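Local coordinates for uncharacterized protein (Bombyx mori, PDB 5AZ1) that is uncharacterised but, as an aldo/keto reductase family member with NADPH bound, probably reduces carbonyl compounds with this cofactor, at residues A72-V77 against I339-W344; V105-H110 against M136-S141; D114-L119 against K166-A171. All coordinates share one frame; numbering follows the deposited sequence.

Contact 1. Residues A72-V77 against I339-W344. With NDP (NADPH dihydro-nicotinamide-adenine-dinucleotide phosphate), chain J.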
# COMPACT_ATOMS: atom_id res chain seq x y z
N ALA A 72 5.12 -1.63 7.37
CA ALA A 72 4.12 -2.04 8.36
C ALA A 72 4.78 -2.86 9.46
O ALA A 72 5.77 -3.48 9.20
CB ALA A 72 2.99 -2.85 7.69
N HIS A 73 4.22 -2.82 10.66
CA HIS A 73 4.57 -3.76 11.71
C HIS A 73 4.65 -5.20 11.19
O HIS A 73 5.68 -5.88 11.31
CB HIS A 73 3.60 -3.65 12.83
CG HIS A 73 3.89 -4.56 13.95
ND1 HIS A 73 2.96 -4.88 14.91
CD2 HIS A 73 5.02 -5.26 14.26
CE1 HIS A 73 3.49 -5.72 15.77
NE2 HIS A 73 4.72 -6.02 15.37
N PHE A 74 3.59 -5.61 10.49
CA PHE A 74 3.51 -6.95 9.98
C PHE A 74 4.63 -7.30 9.03
O PHE A 74 4.84 -8.45 8.78
CB PHE A 74 2.16 -7.14 9.26
CG PHE A 74 1.92 -8.54 8.77
CD1 PHE A 74 1.66 -9.56 9.67
CD2 PHE A 74 1.94 -8.84 7.38
CE1 PHE A 74 1.42 -10.87 9.22
CE2 PHE A 74 1.70 -10.15 6.94
CZ PHE A 74 1.45 -11.17 7.86
N TYR A 75 5.33 -6.34 8.44
CA TYR A 75 6.32 -6.72 7.44
C TYR A 75 7.68 -7.12 8.00
O TYR A 75 8.57 -7.48 7.23
CB TYR A 75 6.47 -5.65 6.37
CG TYR A 75 5.18 -5.23 5.62
CD1 TYR A 75 4.02 -6.01 5.63
CD2 TYR A 75 5.17 -4.07 4.85
CE1 TYR A 75 2.88 -5.63 4.93
CE2 TYR A 75 4.04 -3.66 4.18
CZ TYR A 75 2.88 -4.41 4.24
OH TYR A 75 1.78 -3.96 3.55
N ARG A 76 7.85 -7.03 9.31
CA ARG A 76 9.02 -7.51 10.00
C ARG A 76 10.25 -6.67 9.84
O ARG A 76 11.10 -6.79 10.66
CB ARG A 76 9.40 -8.94 9.60
CG ARG A 76 8.62 -10.05 10.28
CD ARG A 76 7.33 -10.34 9.59
NE ARG A 76 6.87 -11.71 9.86
CZ ARG A 76 5.61 -12.13 9.67
NH1 ARG A 76 4.64 -11.31 9.23
NH2 ARG A 76 5.31 -13.40 9.94
N VAL A 77 10.35 -5.82 8.84
CA VAL A 77 11.60 -5.18 8.47
C VAL A 77 11.71 -3.70 8.89
O VAL A 77 12.58 -2.98 8.36
CB VAL A 77 11.86 -5.33 6.93
CG1 VAL A 77 12.02 -6.82 6.58
CG2 VAL A 77 10.71 -4.74 6.08
N ILE A 339 -0.26 -19.25 11.32
CA ILE A 339 0.48 -18.57 12.41
C ILE A 339 1.23 -17.30 11.94
O ILE A 339 1.22 -16.29 12.63
CB ILE A 339 1.42 -19.56 13.16
CG1 ILE A 339 1.80 -19.01 14.56
CG2 ILE A 339 2.64 -19.94 12.31
CD1 ILE A 339 1.65 -20.01 15.71
N ALA A 340 1.85 -17.34 10.76
CA ALA A 340 2.57 -16.18 10.21
C ALA A 340 1.71 -14.89 9.95
O ALA A 340 2.29 -13.84 9.69
CB ALA A 340 3.33 -16.57 8.93
N MET A 341 0.36 -15.01 9.99
CA MET A 341 -0.59 -13.90 9.93
C MET A 341 -1.13 -13.49 11.29
O MET A 341 -2.13 -12.76 11.36
CB MET A 341 -1.80 -14.24 9.06
CG MET A 341 -1.54 -15.02 7.77
SD MET A 341 -0.37 -14.26 6.66
CE MET A 341 -1.29 -12.97 5.78
N ARG A 342 -0.51 -13.98 12.37
CA ARG A 342 -0.95 -13.68 13.76
C ARG A 342 0.19 -13.38 14.80
O ARG A 342 -0.03 -12.61 15.74
CB ARG A 342 -1.78 -14.86 14.30
CG ARG A 342 -3.15 -15.11 13.67
CD ARG A 342 -3.91 -16.30 14.32
NE ARG A 342 -3.32 -17.64 14.08
CZ ARG A 342 -2.55 -18.36 14.91
NH1 ARG A 342 -2.16 -17.94 16.13
NH2 ARG A 342 -2.12 -19.56 14.50
N LYS A 343 1.35 -14.05 14.66
CA LYS A 343 2.48 -14.02 15.62
C LYS A 343 3.79 -14.07 14.83
O LYS A 343 3.94 -14.90 13.93
CB LYS A 343 2.46 -15.23 16.55
CG LYS A 343 1.42 -15.25 17.68
CD LYS A 343 1.22 -16.70 18.17
CE LYS A 343 1.06 -16.86 19.67
NZ LYS A 343 -0.34 -16.70 20.11
N TRP A 344 4.72 -13.18 15.17
CA TRP A 344 6.03 -13.10 14.47
C TRP A 344 7.06 -12.27 15.32
O TRP A 344 6.66 -11.57 16.25
CB TRP A 344 5.83 -12.50 13.06
CG TRP A 344 5.40 -11.02 13.07
CD1 TRP A 344 6.23 -9.91 13.00
CD2 TRP A 344 4.06 -10.49 13.16
NE1 TRP A 344 5.49 -8.75 13.06
CE2 TRP A 344 4.16 -9.08 13.17
CE3 TRP A 344 2.79 -11.07 13.23
CZ2 TRP A 344 3.03 -8.24 13.24
CZ3 TRP A 344 1.68 -10.24 13.33
CH2 TRP A 344 1.82 -8.82 13.33
PA NDP J . 3.46 -5.90 -6.70
O1A NDP J . 2.24 -5.80 -7.61
O2A NDP J . 4.28 -4.71 -6.33
O5B NDP J . 4.48 -6.89 -7.52
C5B NDP J . 5.62 -7.48 -6.92
C4B NDP J . 6.38 -8.31 -7.95
O4B NDP J . 6.59 -7.58 -9.17
C3B NDP J . 7.76 -8.75 -7.43
O3B NDP J . 7.83 -10.17 -7.45
C2B NDP J . 8.76 -8.05 -8.35
O2B NDP J . 9.97 -8.78 -8.61
C1B NDP J . 7.95 -7.77 -9.60
N9A NDP J . 8.28 -6.52 -10.27
C8A NDP J . 8.32 -5.28 -9.72
N7A NDP J . 8.61 -4.35 -10.65
C5A NDP J . 8.71 -5.00 -11.82
C6A NDP J . 8.99 -4.59 -13.20
N6A NDP J . 9.20 -3.26 -13.43
N1A NDP J . 9.03 -5.59 -14.15
C2A NDP J . 8.82 -6.90 -13.86
N3A NDP J . 8.54 -7.34 -12.62
C4A NDP J . 8.48 -6.44 -11.59
O3 NDP J . 3.06 -6.83 -5.45
PN NDP J . 3.03 -6.42 -3.91
O1N NDP J . 1.71 -6.92 -3.40
O2N NDP J . 4.32 -6.86 -3.22
O5D NDP J . 3.14 -4.79 -4.00
C5D NDP J . 2.59 -3.99 -3.04
C4D NDP J . 3.35 -3.48 -1.83
O4D NDP J . 2.21 -2.85 -1.20
C3D NDP J . 3.93 -4.33 -0.70
O3D NDP J . 5.34 -4.33 -0.74
C2D NDP J . 3.45 -3.58 0.54
O2D NDP J . 4.28 -2.41 0.73
C1D NDP J . 2.01 -3.22 0.16
N1N NDP J . 0.88 -4.24 0.38
C2N NDP J . -0.12 -3.87 1.23
C3N NDP J . -1.21 -4.69 1.58
C7N NDP J . -2.27 -4.17 2.53
O7N NDP J . -3.03 -5.03 3.01
N7N NDP J . -2.37 -2.84 2.87
C4N NDP J . -1.30 -6.11 1.03
C5N NDP J . -0.21 -6.41 0.09
C6N NDP J . 0.80 -5.49 -0.19
P2B NDP J . 11.35 -8.57 -7.79
O1X NDP J . 11.03 -8.18 -6.33
O2X NDP J . 11.88 -9.98 -7.78
O3X NDP J . 11.98 -7.47 -8.60
O HOH W 1 5.25 -8.56 16.72
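Trp344 meets His73, Phe74 and Arg76 in an aromatic cluster with a stacked arginine, joining the C-terminal segment to the loop that follows strand 68-70 of the TIM barrel. CG of Trp344 stands between the backbone N and the carbonyl carbon (chi1 67°), which turns the indole into the 72-77 loop. Its CZ2 edge comes down over the centre of the His73 imidazole, with CZ2 3.5 Å from His73 NE2. Phe74 instead presents an edge: its CD1 lies 3.7 Å from Trp344 CZ3, over a face of the indole, and the two rings are T-shaped with planes at 83°. That same face carries the guanidinium of Arg76, laid nearly flat on it with the planes 23° apart. Arg76 is folded at chi2, which brings its end back over the loop, and two of its in-plane N-H groups are engaged: NH1 donates to Phe74 O at 2.9 Å, while NH2 reaches Ala340 O at 3.1 Å on a lone pair of that carbonyl. These bonds fix the rotation of the flat group on which Trp344 CB also rests. Trp344 NE1 adds only a weak bond to His73 O, and has Asn346 as a further partner. Met341 brings SD to the edge of the Phe74 ring, 3.8 Å from CZ, a Met-aromatic contact. Tyr75 points the other way, its OH 3.0 Å from NADPH C2N and hydrogen-bonded to Lys104, consistent with the active-site tyrosine and lysine of this family. The loop leads from strand 68-70 to Val77, the N-cap of helix 78-90, while the His73 side chain also touches Ser118, Ser122 and Arg125 of helix 112-126.

Contact 2. Residues V105-H110 against M136-S141. With NDP (NADPH dihydro-nicotinamide-adenine-dinucleotide phosphate), chain J.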
# COMPACT_ATOMS: atom_id res chain seq x y z
N VAL A 105 -0.89 -0.61 11.61
CA VAL A 105 -1.23 -1.25 12.86
C VAL A 105 -2.06 -2.48 12.48
O VAL A 105 -3.09 -2.36 11.76
CB VAL A 105 -2.10 -0.32 13.69
CG1 VAL A 105 -2.68 -1.00 14.96
CG2 VAL A 105 -1.33 0.92 14.04
N TRP A 106 -1.68 -3.63 13.01
CA TRP A 106 -2.29 -4.88 12.69
C TRP A 106 -3.52 -5.19 13.54
O TRP A 106 -3.92 -4.42 14.45
CB TRP A 106 -1.19 -5.96 12.77
CG TRP A 106 -1.44 -7.31 12.13
CD1 TRP A 106 -1.59 -8.49 12.80
CD2 TRP A 106 -1.45 -7.64 10.75
NE1 TRP A 106 -1.72 -9.53 11.93
CE2 TRP A 106 -1.64 -9.05 10.66
CE3 TRP A 106 -1.33 -6.90 9.58
CZ2 TRP A 106 -1.71 -9.72 9.44
CZ3 TRP A 106 -1.39 -7.54 8.37
CH2 TRP A 106 -1.59 -8.94 8.29
N GLN A 107 -4.12 -6.36 13.26
CA GLN A 107 -5.49 -6.72 13.74
C GLN A 107 -5.60 -7.00 15.19
O GLN A 107 -6.70 -6.88 15.75
CB GLN A 107 -6.01 -7.94 12.95
CG GLN A 107 -6.40 -7.61 11.53
CD GLN A 107 -5.26 -7.34 10.57
OE1 GLN A 107 -4.85 -6.19 10.38
NE2 GLN A 107 -4.80 -8.36 9.90
N HIS A 108 -4.46 -7.22 15.87
CA HIS A 108 -4.55 -7.40 17.33
C HIS A 108 -4.38 -6.19 18.14
O HIS A 108 -4.52 -6.23 19.40
CB HIS A 108 -3.69 -8.52 17.81
CG HIS A 108 -2.25 -8.37 17.55
ND1 HIS A 108 -1.72 -8.38 16.29
CD2 HIS A 108 -1.20 -8.31 18.40
CE1 HIS A 108 -0.40 -8.32 16.37
NE2 HIS A 108 -0.06 -8.30 17.63
N TYR A 109 -4.24 -5.05 17.46
CA TYR A 109 -4.11 -3.79 18.23
C TYR A 109 -5.26 -2.84 17.87
O TYR A 109 -5.03 -1.67 17.55
CB TYR A 109 -2.69 -3.22 17.95
CG TYR A 109 -1.57 -4.02 18.63
CD1 TYR A 109 -1.34 -3.91 19.97
CD2 TYR A 109 -0.73 -4.85 17.93
CE1 TYR A 109 -0.35 -4.62 20.62
CE2 TYR A 109 0.30 -5.56 18.58
CZ TYR A 109 0.47 -5.45 19.91
OH TYR A 109 1.48 -6.12 20.58
N HIS A 110 -6.51 -3.34 17.90
CA HIS A 110 -7.71 -2.52 17.49
C HIS A 110 -8.43 -1.85 18.61
O HIS A 110 -9.31 -1.00 18.35
CB HIS A 110 -8.70 -3.27 16.57
CG HIS A 110 -8.30 -3.31 15.13
ND1 HIS A 110 -9.20 -3.09 14.11
CD2 HIS A 110 -7.10 -3.51 14.52
CE1 HIS A 110 -8.59 -3.19 12.94
NE2 HIS A 110 -7.30 -3.45 13.16
N MET A 136 -4.74 1.85 9.56
CA MET A 136 -5.43 0.67 10.02
C MET A 136 -5.33 -0.39 8.95
O MET A 136 -5.96 -0.30 7.88
CB MET A 136 -6.86 0.99 10.37
CG MET A 136 -7.50 -0.16 11.18
SD MET A 136 -9.28 0.04 11.50
CE MET A 136 -9.57 1.74 11.95
N HIS A 137 -4.47 -1.38 9.20
CA HIS A 137 -4.04 -2.34 8.17
C HIS A 137 -5.23 -3.10 7.59
O HIS A 137 -5.32 -3.25 6.37
CB HIS A 137 -2.98 -3.30 8.73
CG HIS A 137 -2.05 -3.84 7.69
ND1 HIS A 137 -0.71 -4.04 7.93
CD2 HIS A 137 -2.26 -4.20 6.40
CE1 HIS A 137 -0.12 -4.46 6.82
NE2 HIS A 137 -1.04 -4.59 5.88
N TRP A 138 -6.14 -3.54 8.45
CA TRP A 138 -7.40 -4.16 8.01
C TRP A 138 -8.46 -3.75 8.95
O TRP A 138 -8.15 -3.37 10.08
CB TRP A 138 -7.30 -5.69 8.04
CG TRP A 138 -6.41 -6.25 7.01
CD1 TRP A 138 -5.08 -6.35 7.08
CD2 TRP A 138 -6.78 -6.75 5.72
NE1 TRP A 138 -4.58 -6.94 5.93
CE2 TRP A 138 -5.61 -7.17 5.07
CE3 TRP A 138 -8.01 -6.94 5.08
CZ2 TRP A 138 -5.61 -7.75 3.78
CZ3 TRP A 138 -8.01 -7.51 3.78
CH2 TRP A 138 -6.82 -7.87 3.15
N PRO A 139 -9.75 -3.82 8.51
CA PRO A 139 -10.84 -3.40 9.37
C PRO A 139 -11.25 -4.45 10.45
O PRO A 139 -11.99 -4.12 11.41
CB PRO A 139 -11.99 -3.12 8.36
CG PRO A 139 -11.65 -3.85 7.14
CD PRO A 139 -10.18 -4.06 7.12
N MET A 140 -10.77 -5.67 10.33
CA MET A 140 -11.08 -6.73 11.31
C MET A 140 -10.24 -6.55 12.58
O MET A 140 -9.09 -6.11 12.53
CB MET A 140 -10.84 -8.13 10.75
CG MET A 140 -11.51 -8.40 9.43
SD MET A 140 -10.53 -7.95 7.98
CE MET A 140 -9.08 -9.01 7.98
N SER A 141 -10.87 -6.88 13.70
CA SER A 141 -10.24 -6.97 14.99
C SER A 141 -10.13 -8.46 15.40
O SER A 141 -11.12 -9.07 15.79
CB SER A 141 -11.09 -6.23 15.98
OG SER A 141 -12.34 -6.88 16.20
PA NDP J . 3.46 -5.90 -6.70
O1A NDP J . 2.24 -5.80 -7.61
O2A NDP J . 4.28 -4.71 -6.33
O5B NDP J . 4.48 -6.89 -7.52
C5B NDP J . 5.62 -7.48 -6.92
C4B NDP J . 6.38 -8.31 -7.95
O4B NDP J . 6.59 -7.58 -9.17
C3B NDP J . 7.76 -8.75 -7.43
O3B NDP J . 7.83 -10.17 -7.45
C2B NDP J . 8.76 -8.05 -8.35
O2B NDP J . 9.97 -8.78 -8.61
C1B NDP J . 7.95 -7.77 -9.60
N9A NDP J . 8.28 -6.52 -10.27
C8A NDP J . 8.32 -5.28 -9.72
N7A NDP J . 8.61 -4.35 -10.65
C5A NDP J . 8.71 -5.00 -11.82
C6A NDP J . 8.99 -4.59 -13.20
N6A NDP J . 9.20 -3.26 -13.43
N1A NDP J . 9.03 -5.59 -14.15
C2A NDP J . 8.82 -6.90 -13.86
N3A NDP J . 8.54 -7.34 -12.62
C4A NDP J . 8.48 -6.44 -11.59
O3 NDP J . 3.06 -6.83 -5.45
PN NDP J . 3.03 -6.42 -3.91
O1N NDP J . 1.71 -6.92 -3.40
O2N NDP J . 4.32 -6.86 -3.22
O5D NDP J . 3.14 -4.79 -4.00
C5D NDP J . 2.59 -3.99 -3.04
C4D NDP J . 3.35 -3.48 -1.83
O4D NDP J . 2.21 -2.85 -1.20
C3D NDP J . 3.93 -4.33 -0.70
O3D NDP J . 5.34 -4.33 -0.74
C2D NDP J . 3.45 -3.58 0.54
O2D NDP J . 4.28 -2.41 0.73
C1D NDP J . 2.01 -3.22 0.16
N1N NDP J . 0.88 -4.24 0.38
C2N NDP J . -0.12 -3.87 1.23
C3N NDP J . -1.21 -4.69 1.58
C7N NDP J . -2.27 -4.17 2.53
O7N NDP J . -3.03 -5.03 3.01
N7N NDP J . -2.37 -2.84 2.87
C4N NDP J . -1.30 -6.11 1.03
C5N NDP J . -0.21 -6.41 0.09
C6N NDP J . 0.80 -5.49 -0.19
P2B NDP J . 11.35 -8.57 -7.79
O1X NDP J . 11.03 -8.18 -6.33
O2X NDP J . 11.88 -9.98 -7.78
O3X NDP J . 11.98 -7.47 -8.60
O HOH W 2 -5.36 -3.84 11.41
O HOH W 3 -11.99 -3.11 14.09
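The six-membered ring of Trp106 stands edge-on against one face of the His137 imidazole, a T-shaped pair with planes at 88° in which Trp106 CE3 comes 3.4 Å from His137 ND1. On one face of Trp106, Gln107 NE2 sits over the centre, and from that same side Trp138 directs its own edge at the indole in an offset edge-to-face contact. The Gln107 amide is turned 69° from the Trp138 ring, with OE1 3.3 Å from CD1 at the ring edge. His110 carries Met140 O over one face, and Met136 SD approaches this imidazole obliquely. Both loops leave adjacent barrel strands, 100-105 and 133-136, at the end where the nicotinamide binds; the parallel Val105-Met136 bridge continues into a bond from His137 N to Val105 O at 3.1 Å. CG of His137 lies anti to the backbone N (chi1 -152°), which sets the ring between Trp106 and the cofactor, its NE2 3.5 Å from the NADPH carboxamide oxygen O7N. With an alanine in place of His137, the Trp106 edge would probably lose the face it rests on and a gap would be likely to open beside that carboxamide. A water between the two loops lies within bonding distance of Val105 O, Gln107 OE1 and His110 NE2, 2.6 Å from His110 NE2, and accepts from Trp138 N. A second water links His110 ND1 to Pro139 O. Beyond the two loops, Trp138 meets Trp318 edge-to-face, and His137 O accepts from Asn176.

Contact 3. Residues D114-L119 against K166-A171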
# COMPACT_ATOMS: atom_id res chain seq x y z
N ASP A 114 -4.63 0.67 22.20
CA ASP A 114 -3.53 -0.06 21.62
C ASP A 114 -2.88 0.55 20.40
O ASP A 114 -1.81 0.08 20.00
CB ASP A 114 -3.98 -1.45 21.28
CG ASP A 114 -4.12 -2.36 22.56
OD1 ASP A 114 -3.34 -2.29 23.54
OD2 ASP A 114 -5.04 -3.15 22.55
N VAL A 115 -3.54 1.50 19.74
CA VAL A 115 -2.98 2.07 18.49
C VAL A 115 -1.67 2.78 18.87
O VAL A 115 -0.67 2.56 18.24
CB VAL A 115 -3.97 3.04 17.86
CG1 VAL A 115 -3.38 3.74 16.65
CG2 VAL A 115 -5.25 2.26 17.44
N GLU A 116 -1.68 3.52 19.96
CA GLU A 116 -0.51 4.25 20.50
C GLU A 116 0.65 3.29 20.81
O GLU A 116 1.81 3.55 20.46
CB GLU A 116 -0.96 5.11 21.71
CG GLU A 116 0.10 5.98 22.37
CD GLU A 116 0.93 5.32 23.54
OE1 GLU A 116 0.73 4.13 23.84
OE2 GLU A 116 1.80 6.02 24.15
N VAL A 117 0.33 2.12 21.38
CA VAL A 117 1.37 1.13 21.75
C VAL A 117 1.91 0.59 20.44
O VAL A 117 3.11 0.65 20.23
CB VAL A 117 0.82 -0.02 22.63
CG1 VAL A 117 1.92 -0.99 23.06
CG2 VAL A 117 0.17 0.52 23.88
N SER A 118 1.04 0.14 19.51
CA SER A 118 1.55 -0.45 18.30
C SER A 118 2.46 0.59 17.54
O SER A 118 3.50 0.24 17.01
CB SER A 118 0.43 -0.96 17.36
OG SER A 118 1.04 -1.53 16.14
N LEU A 119 2.01 1.85 17.46
CA LEU A 119 2.68 2.83 16.63
C LEU A 119 3.97 3.30 17.32
O LEU A 119 4.98 3.41 16.64
CB LEU A 119 1.75 4.05 16.37
CG LEU A 119 2.41 5.28 15.70
CD1 LEU A 119 2.97 4.88 14.39
CD2 LEU A 119 1.42 6.40 15.53
N LYS A 166 -1.26 13.47 19.34
CA LYS A 166 0.01 13.35 20.04
C LYS A 166 1.23 13.56 19.14
O LYS A 166 2.32 13.65 19.64
CB LYS A 166 0.13 12.00 20.72
CG LYS A 166 -0.58 12.04 22.05
CD LYS A 166 -0.62 10.68 22.70
CE LYS A 166 -1.39 10.76 24.04
NZ LYS A 166 -1.80 9.40 24.52
N GLY A 167 1.06 13.67 17.83
CA GLY A 167 2.19 14.08 16.96
C GLY A 167 3.01 12.86 16.60
O GLY A 167 4.10 13.00 16.10
N LEU A 168 2.46 11.66 16.78
CA LEU A 168 3.17 10.44 16.45
C LEU A 168 3.13 10.15 14.95
O LEU A 168 3.88 9.29 14.42
CB LEU A 168 2.61 9.27 17.25
CG LEU A 168 2.75 9.47 18.76
CD1 LEU A 168 2.10 8.33 19.50
CD2 LEU A 168 4.22 9.57 19.25
N THR A 169 2.20 10.82 14.27
CA THR A 169 2.01 10.70 12.84
C THR A 169 1.51 12.05 12.35
O THR A 169 0.94 12.81 13.13
CB THR A 169 1.04 9.60 12.48
OG1 THR A 169 1.02 9.43 11.06
CG2 THR A 169 -0.34 9.89 13.00
N LYS A 170 1.83 12.37 11.11
CA LYS A 170 1.34 13.59 10.43
C LYS A 170 0.01 13.30 9.71
O LYS A 170 -0.64 14.21 9.29
CB LYS A 170 2.30 14.05 9.38
CG LYS A 170 3.70 14.43 9.89
CD LYS A 170 3.61 15.67 10.74
CE LYS A 170 4.84 16.60 10.67
NZ LYS A 170 4.52 17.97 11.23
N ALA A 171 -0.40 12.03 9.62
CA ALA A 171 -1.63 11.67 8.96
C ALA A 171 -2.09 10.29 9.35
O ALA A 171 -1.28 9.40 9.63
CB ALA A 171 -1.51 11.74 7.40
O HOH W 4 1.47 8.46 24.54
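Leu119 reaches from helix 112-126 toward Leu168 in the loop that leads into strand 172-175. Its CB already points at that loop; chi1 (171°) places CG anti to the backbone N, and chi2 near 59° turns the CD2 methyl, rather than CD1, onto Leu168. CD2 lies 3.6 Å from Leu168 CB and 4.0 Å from Leu168 O, and stands 4.4 Å from Thr169 CB. The side chain also touches Val134 of strand 133-136 and Val163 of helix 153-165, a small apolar core between helices and barrel wall. One helical turn earlier, the aliphatic part of Glu116 extends this layer, CG coming 4.2 Å from Leu168 CD1. Its carboxylate and Lys166 NZ are 5.0 Å apart at OE2, too far for a salt bridge; a water donates to Glu116 OE2 and weakly accepts from Lys166 NZ. Each charge has its own closer mate, Arg120 for Glu116 and Glu162 for Lys166. Between Lys166 and Leu168 the chain turns at Gly167, with positive phi, in the Schellman motif that ends helix 153-165. Cohesion across the two segments therefore rests on leucine packing, with Glu116 and Lys166 linked across them through a water and each paired directly with a residue outside.

Contacts 1 and 2 lie on the cofactor side of the barrel and both touch NADPH, whereas contact 3 packs helix 112-126 on the loop before strand 172-175, buried at its leucines but with exposed Lys166 beside them. Contact 2 is fully buried and joins loops from neighbouring strands through crossed rings and bound water; contact 1 is only partly buried and ties in the C-terminal segment with an arginine and aromatic rings. They share an aromatic continuum, since Trp106 stacks on Phe74 and meets Trp344 edge-to-face. Contact 3 rests on aliphatic packing instead. Helix 112-126 connects it to the others: Ser118 touches both Val105 and Tyr109 of contact 2 and His73 of contact 1.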